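Putative phosphosugar isomerases (Salmonella typhimurium LT2, PDB 3FKJ) probably binds a carbohydrate derivative and acts as an isomerase of the SIS family, although its substrate is not established. Local coordinates at residues Asp200-Ala205 with Val323-Leu328; Phe223-His227 with Ala243-Ser247; Thr262-Gln268 with Lys290-Ala296. One frame throughout, in Å; residues are numbered along the deposited sequence.

Overall arrangement
Following the chain, contact 1 opens first, on helix 198-208, and closes last, on helix 313-331. Contacts 2 and 3 both lie inside this long loop. They come in series: contact 2 closes before contact 3 begins, and none of the three crosses another. Contact 2 joins helix 223-238 to strand 241-246 at one end of a four-stranded parallel sheet. Contact 3 pairs strands 263-268 and 290-295 at the other end. Contact 1 packs two helices together beside strand 290-295, where Q292 touches D200, R203, F204 and Y324. Contacts 2 and 3 meet through L266 and L267. Contacts 1 and 2 do not touch, with centres about 19 Å apart.

Contact 1 (Asp200-Ala205 with Val323-Leu328); sequences DAQRFA and VYNLAL
Helices 200-205 and 323-328 meet with A201 beside Y324 and A205 beside L328. Their axes approach to 8.1 Å and cross at -41°, running broadly the same way. Small residues line the closest part. CB of A205 lies 3.7 Å from CB of A327, and CB of A201 touches the same methyl group. The Y324 ring lies alongside A201. CB of A201 rests over one of its faces, 4.1 Å from the ring centroid, in a CH-pi contact. The ring edge, at CD2, turns toward the face of F204 in a T-shaped pair with planes at 84°. Y324 has CG anti to the carbonyl carbon (chi1 -70°), and its ring extends across A201 to D200. There Y324 OH donates to OD2 of D200 at 2.7 Å, on the anti lone pair. OD2 also accepts from NE2 of Q292 in strand 290-295. OD1 of D200 forms a salt bridge with R203 NH2. Three donors therefore hold the carboxylate. The end of F204 packs against L328, with CE2 at 4.0 Å from CB. This is helix-helix packing beside strand 290-295, outermost in its parallel sheet within the chain, consistent with a second SIS-type alpha/beta domain.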
# COMPACT_ATOMS: atom_id res chain seq x y z
N ASP A 200 -4.84 27.18 13.82
CA ASP A 200 -5.18 26.62 12.51
C ASP A 200 -6.20 25.48 12.62
O ASP A 200 -7.14 25.43 11.83
CB ASP A 200 -3.92 26.15 11.77
CG ASP A 200 -4.19 25.80 10.31
OD1 ASP A 200 -4.70 26.67 9.58
OD2 ASP A 200 -3.91 24.66 9.88
N ALA A 201 -6.03 24.62 13.63
CA ALA A 201 -6.89 23.46 13.86
C ALA A 201 -8.33 23.87 14.12
O ALA A 201 -9.26 23.23 13.63
CB ALA A 201 -6.36 22.64 15.01
N GLN A 202 -8.50 24.93 14.91
CA GLN A 202 -9.82 25.52 15.18
C GLN A 202 -10.52 26.02 13.93
O GLN A 202 -11.72 25.87 13.77
CB GLN A 202 -9.68 26.70 16.16
CG GLN A 202 -9.45 26.31 17.60
CD GLN A 202 -10.33 25.15 18.00
OE1 GLN A 202 -11.54 25.19 17.81
NE2 GLN A 202 -9.72 24.07 18.51
N ARG A 203 -9.74 26.65 13.08
CA ARG A 203 -10.23 27.29 11.88
C ARG A 203 -10.60 26.17 10.85
O ARG A 203 -11.65 26.23 10.16
CB ARG A 203 -9.12 28.27 11.47
CG ARG A 203 -9.28 29.04 10.20
CD ARG A 203 -8.28 28.56 9.13
NE ARG A 203 -8.91 27.63 8.20
CZ ARG A 203 -8.50 26.39 7.91
NH1 ARG A 203 -9.24 25.69 7.05
NH2 ARG A 203 -7.38 25.84 8.42
N PHE A 204 -9.77 25.13 10.81
CA PHE A 204 -10.03 23.90 10.07
C PHE A 204 -11.35 23.21 10.48
O PHE A 204 -12.21 22.93 9.61
CB PHE A 204 -8.84 22.95 10.29
CG PHE A 204 -9.09 21.55 9.80
CD1 PHE A 204 -8.92 21.22 8.47
CD2 PHE A 204 -9.48 20.56 10.69
CE1 PHE A 204 -9.13 19.95 8.04
CE2 PHE A 204 -9.68 19.26 10.24
CZ PHE A 204 -9.51 18.95 8.93
N ALA A 205 -11.49 22.93 11.77
CA ALA A 205 -12.71 22.34 12.33
C ALA A 205 -13.96 23.11 11.89
O ALA A 205 -14.88 22.52 11.33
CB ALA A 205 -12.63 22.28 13.82
N VAL A 323 -4.36 17.14 17.10
CA VAL A 323 -4.91 18.47 17.40
C VAL A 323 -6.05 18.77 16.43
O VAL A 323 -7.13 19.13 16.86
CB VAL A 323 -3.81 19.60 17.38
CG1 VAL A 323 -4.41 20.99 17.73
CG2 VAL A 323 -2.62 19.23 18.30
N TYR A 324 -5.81 18.56 15.14
CA TYR A 324 -6.85 18.80 14.15
C TYR A 324 -8.03 17.86 14.37
O TYR A 324 -9.16 18.29 14.24
CB TYR A 324 -6.31 18.63 12.74
CG TYR A 324 -5.35 19.70 12.33
CD1 TYR A 324 -4.00 19.60 12.64
CD2 TYR A 324 -5.78 20.81 11.62
CE1 TYR A 324 -3.10 20.58 12.27
CE2 TYR A 324 -4.89 21.79 11.24
CZ TYR A 324 -3.55 21.68 11.57
OH TYR A 324 -2.63 22.66 11.19
N ASN A 325 -7.75 16.59 14.68
CA ASN A 325 -8.78 15.58 14.92
C ASN A 325 -9.73 15.88 16.07
O ASN A 325 -10.94 15.62 15.96
CB ASN A 325 -8.19 14.20 15.12
CG ASN A 325 -7.40 13.73 13.94
OD1 ASN A 325 -7.50 14.29 12.86
ND2 ASN A 325 -6.59 12.70 14.14
N LEU A 326 -9.20 16.39 17.18
CA LEU A 326 -10.03 16.83 18.30
C LEU A 326 -10.85 18.07 17.91
O LEU A 326 -12.06 18.14 18.15
CB LEU A 326 -9.17 17.12 19.54
CG LEU A 326 -9.85 17.18 20.91
CD1 LEU A 326 -10.47 15.83 21.24
CD2 LEU A 326 -8.85 17.59 21.96
N ALA A 327 -10.19 19.06 17.33
CA ALA A 327 -10.90 20.25 16.86
C ALA A 327 -12.07 19.90 15.91
O ALA A 327 -13.16 20.46 16.03
CB ALA A 327 -9.94 21.20 16.19
N LEU A 328 -11.84 18.96 14.98
CA LEU A 328 -12.88 18.58 14.02
C LEU A 328 -14.01 17.83 14.70
O LEU A 328 -15.20 18.18 14.52
CB LEU A 328 -12.30 17.73 12.91
CG LEU A 328 -13.23 17.36 11.78
CD1 LEU A 328 -13.65 18.64 11.06
CD2 LEU A 328 -12.53 16.37 10.85
O HOH W 1 -13.50 22.82 17.22

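Contact 2 (Phe223-His227 with Ala243-Ser247); sequences FGAAH and ASIHS
F223 and H227 lie one helical turn apart and meet the strand at two places, H246 and S244. The helix runs nearly antiparallel to the strand, and the two axes approach to 8.2 Å. F223 projects from the start of the helix toward the strand, and its ring lies against H246. CD2 of the H246 imidazole sits over one face of the F223 ring, toward the rim, 3.9 Å from CG of F223. The two rings are inclined at 46°, with centroids 5.2 Å apart. CE1 of F223 also reaches the backbone, 3.6 Å from N of H246, and it lies 3.8 Å from CB of the same residue. The two ring nitrogens of H246 have partners outside the two segments. NE2 is hydrogen-bonded to E78 of the second subunit, and ND1 to the backbone N of G248. The ring is thus held at both nitrogens while F223 packs against it.

The second place is polar. OG of S244 stands between its backbone N and carbonyl carbon (chi1 59°). It meets H227 at the edge of the imidazole, near the ring plane. OG and ND1 of H227 are 2.6 Å apart, in a nearly straight hydrogen bond of 167°. Either atom could be the donor. CB of S244 also approaches CA of H227, at 3.7 Å. CB of A226 points toward the strand without touching it, but the carbonyl O of A226 lies 4.1 Å from CB of S244.

The contact packs the first turn of helix 223-238 against strand 241-246. These are the last two elements of a beta-alpha-beta unit beginning with strand 213-218. The strand is outermost in its parallel sheet within the chain, and the second subunit touches it here.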
# COMPACT_ATOMS: atom_id res chain seq x y z
N PHE A 223 3.42 9.03 3.99
CA PHE A 223 2.34 8.37 3.36
C PHE A 223 1.54 7.48 4.32
O PHE A 223 0.31 7.45 4.28
CB PHE A 223 2.76 7.62 2.10
CG PHE A 223 1.62 6.93 1.44
CD1 PHE A 223 0.61 7.67 0.86
CD2 PHE A 223 1.48 5.58 1.50
CE1 PHE A 223 -0.49 7.07 0.31
CE2 PHE A 223 0.39 4.97 0.92
CZ PHE A 223 -0.59 5.73 0.32
N GLY A 224 2.22 6.82 5.24
CA GLY A 224 1.53 6.00 6.25
C GLY A 224 0.56 6.83 7.08
O GLY A 224 -0.57 6.44 7.34
N ALA A 225 1.04 7.97 7.52
CA ALA A 225 0.24 8.94 8.27
C ALA A 225 -1.02 9.40 7.53
O ALA A 225 -2.08 9.62 8.13
CB ALA A 225 1.09 10.13 8.62
N ALA A 226 -0.91 9.53 6.23
CA ALA A 226 -2.00 9.97 5.42
C ALA A 226 -3.05 8.87 5.34
O ALA A 226 -4.24 9.12 5.48
CB ALA A 226 -1.50 10.41 4.05
N HIS A 227 -2.59 7.65 5.12
CA HIS A 227 -3.47 6.55 5.05
C HIS A 227 -4.13 6.27 6.40
O HIS A 227 -5.34 6.03 6.44
CB HIS A 227 -2.74 5.32 4.52
CG HIS A 227 -3.66 4.17 4.28
ND1 HIS A 227 -4.63 4.21 3.32
CD2 HIS A 227 -3.81 2.99 4.94
CE1 HIS A 227 -5.32 3.08 3.35
NE2 HIS A 227 -4.84 2.32 4.32
N ALA A 243 -10.43 8.58 1.05
CA ALA A 243 -9.38 7.78 0.43
C ALA A 243 -8.07 8.47 0.69
O ALA A 243 -8.03 9.67 0.89
CB ALA A 243 -9.60 7.66 -1.13
N SER A 244 -7.00 7.67 0.69
CA SER A 244 -5.63 8.15 0.66
C SER A 244 -5.10 7.98 -0.76
O SER A 244 -5.41 6.99 -1.45
CB SER A 244 -4.76 7.47 1.71
OG SER A 244 -4.76 6.09 1.49
N ILE A 245 -4.40 9.01 -1.20
CA ILE A 245 -3.77 9.14 -2.51
C ILE A 245 -2.31 9.52 -2.26
O ILE A 245 -2.01 10.54 -1.60
CB ILE A 245 -4.39 10.27 -3.36
CG1 ILE A 245 -5.89 10.12 -3.46
CG2 ILE A 245 -3.72 10.32 -4.77
CD1 ILE A 245 -6.56 11.34 -4.06
N HIS A 246 -1.40 8.71 -2.77
CA HIS A 246 0.00 9.06 -2.78
C HIS A 246 0.18 10.28 -3.72
O HIS A 246 -0.39 10.33 -4.84
CB HIS A 246 0.85 7.86 -3.18
CG HIS A 246 2.32 8.07 -3.00
ND1 HIS A 246 3.05 8.93 -3.79
CD2 HIS A 246 3.19 7.54 -2.11
CE1 HIS A 246 4.31 8.92 -3.39
NE2 HIS A 246 4.42 8.10 -2.37
N SER A 247 0.94 11.28 -3.24
CA SER A 247 1.15 12.51 -3.98
C SER A 247 1.60 12.26 -5.43
O SER A 247 1.18 12.98 -6.36
CB SER A 247 2.19 13.36 -3.30
OG SER A 247 1.80 13.78 -2.03

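Contact 3 (Thr262-Gln268 with Lys290-Ala296); sequences TPFILLQ and KLQLIDA
Q268 and D295 stand at the last bridge of two parallel strands, 263-268 and 290-295. The Q268 side chain is extended, with CG anti to the backbone N (chi1 -176°). Its CB lies 3.8 Å from CD1 of L293. CG comes next, 3.8 Å from OD1 of D295, and CD lies 4.0 Å from the same oxygen. OE1 then has two neighbours. It is 3.5 Å from CD1 of L293 and 3.6 Å from CG of D295. The amide and carboxylate planes are 27° apart, and the side chains cross at a slant. NE2 of Q268 turns to OD1 of D278 in helix 274-286, while D295 OD1 forms a salt bridge with R274 of that helix. On the same sheet face L266 and L293 lie side by side, CD2 to CD1 at 3.7 Å. On the other face I265 and L267 both reach CD1 of I294. The backbones are joined by seven hydrogen bonds, among them I294 N to L266 O at 3.0 Å, almost straight at 173°. This is the paired-strand part of a beta-alpha-beta unit through helix 274-286. Strand 290-295 is outermost within the chain in a four-stranded parallel sheet, as expected of an SIS-type alpha/beta domain.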
# COMPACT_ATOMS: atom_id res chain seq x y z
N THR A 262 -13.11 20.51 -3.73
CA THR A 262 -12.83 19.12 -3.41
C THR A 262 -11.83 19.11 -2.28
O THR A 262 -10.78 19.73 -2.39
CB THR A 262 -12.23 18.36 -4.59
OG1 THR A 262 -13.14 18.43 -5.69
CG2 THR A 262 -11.99 16.88 -4.19
N PRO A 263 -12.17 18.47 -1.15
CA PRO A 263 -11.29 18.56 0.03
C PRO A 263 -10.10 17.61 0.03
O PRO A 263 -10.27 16.41 -0.15
CB PRO A 263 -12.25 18.27 1.20
CG PRO A 263 -13.64 18.35 0.61
CD PRO A 263 -13.43 17.80 -0.79
N PHE A 264 -8.91 18.17 0.18
CA PHE A 264 -7.66 17.43 0.33
C PHE A 264 -6.93 17.92 1.58
O PHE A 264 -6.76 19.11 1.78
CB PHE A 264 -6.73 17.70 -0.86
CG PHE A 264 -7.29 17.29 -2.19
CD1 PHE A 264 -7.05 16.01 -2.68
CD2 PHE A 264 -8.01 18.18 -2.97
CE1 PHE A 264 -7.55 15.61 -3.92
CE2 PHE A 264 -8.50 17.80 -4.20
CZ PHE A 264 -8.28 16.48 -4.67
N ILE A 265 -6.48 16.98 2.39
CA ILE A 265 -5.52 17.25 3.44
C ILE A 265 -4.19 16.60 2.99
O ILE A 265 -4.11 15.36 2.85
CB ILE A 265 -5.98 16.68 4.83
CG1 ILE A 265 -7.40 17.18 5.14
CG2 ILE A 265 -4.93 17.07 5.92
CD1 ILE A 265 -8.20 16.38 6.16
N LEU A 266 -3.20 17.46 2.73
CA LEU A 266 -1.86 17.05 2.32
C LEU A 266 -0.94 17.13 3.52
O LEU A 266 -0.82 18.16 4.15
CB LEU A 266 -1.30 17.92 1.18
CG LEU A 266 0.15 17.69 0.69
CD1 LEU A 266 0.28 16.34 0.05
CD2 LEU A 266 0.55 18.75 -0.30
N LEU A 267 -0.35 15.99 3.85
CA LEU A 267 0.69 15.89 4.86
C LEU A 267 2.01 15.95 4.14
O LEU A 267 2.51 14.92 3.72
CB LEU A 267 0.57 14.59 5.64
CG LEU A 267 -0.81 14.31 6.26
CD1 LEU A 267 -0.67 13.09 7.07
CD2 LEU A 267 -1.31 15.47 7.10
N GLN A 268 2.53 17.16 4.00
CA GLN A 268 3.76 17.44 3.26
C GLN A 268 5.01 17.09 4.10
O GLN A 268 5.06 17.33 5.31
CB GLN A 268 3.81 18.93 2.83
CG GLN A 268 5.01 19.29 1.96
CD GLN A 268 4.93 20.67 1.35
OE1 GLN A 268 4.24 21.56 1.86
NE2 GLN A 268 5.64 20.87 0.23
N LYS A 290 -10.15 22.50 -2.04
CA LYS A 290 -10.15 22.87 -0.64
C LYS A 290 -9.01 22.19 0.05
O LYS A 290 -9.12 21.04 0.46
CB LYS A 290 -11.46 22.46 0.04
CG LYS A 290 -11.62 23.04 1.44
CD LYS A 290 -12.92 22.60 2.06
CE LYS A 290 -13.23 23.34 3.32
NZ LYS A 290 -14.67 23.31 3.59
N LEU A 291 -7.90 22.91 0.17
CA LEU A 291 -6.65 22.31 0.63
C LEU A 291 -6.34 22.71 2.07
O LEU A 291 -6.31 23.87 2.38
CB LEU A 291 -5.50 22.68 -0.32
CG LEU A 291 -4.07 22.26 0.06
CD1 LEU A 291 -3.95 20.74 0.30
CD2 LEU A 291 -3.07 22.76 -1.00
N GLN A 292 -6.15 21.72 2.94
CA GLN A 292 -5.51 21.92 4.24
C GLN A 292 -4.11 21.36 4.09
O GLN A 292 -3.93 20.15 3.87
CB GLN A 292 -6.23 21.16 5.35
CG GLN A 292 -5.50 21.17 6.72
CD GLN A 292 -5.48 22.56 7.33
OE1 GLN A 292 -6.40 23.33 7.15
NE2 GLN A 292 -4.40 22.89 8.05
N LEU A 293 -3.13 22.25 4.15
CA LEU A 293 -1.74 21.86 4.12
C LEU A 293 -1.22 21.71 5.54
O LEU A 293 -1.39 22.59 6.36
CB LEU A 293 -0.93 22.90 3.35
CG LEU A 293 0.55 22.59 3.08
CD1 LEU A 293 0.77 21.24 2.40
CD2 LEU A 293 1.12 23.72 2.26
N ILE A 294 -0.61 20.57 5.85
CA ILE A 294 0.14 20.42 7.10
C ILE A 294 1.57 20.05 6.73
O ILE A 294 1.84 18.96 6.24
CB ILE A 294 -0.50 19.35 8.01
CG1 ILE A 294 -1.98 19.72 8.27
CG2 ILE A 294 0.30 19.23 9.30
CD1 ILE A 294 -2.79 18.70 9.03
N ASP A 295 2.50 21.00 6.95
CA ASP A 295 3.86 20.88 6.44
C ASP A 295 4.83 20.53 7.56
O ASP A 295 5.01 21.33 8.49
CB ASP A 295 4.28 22.20 5.77
CG ASP A 295 5.67 22.11 5.11
OD1 ASP A 295 6.28 21.00 5.11
OD2 ASP A 295 6.14 23.13 4.56
N ALA A 296 5.49 19.37 7.46
CA ALA A 296 6.47 18.97 8.49
C ALA A 296 7.57 20.03 8.68
O ALA A 296 7.94 20.34 9.81
CB ALA A 296 7.08 17.62 8.18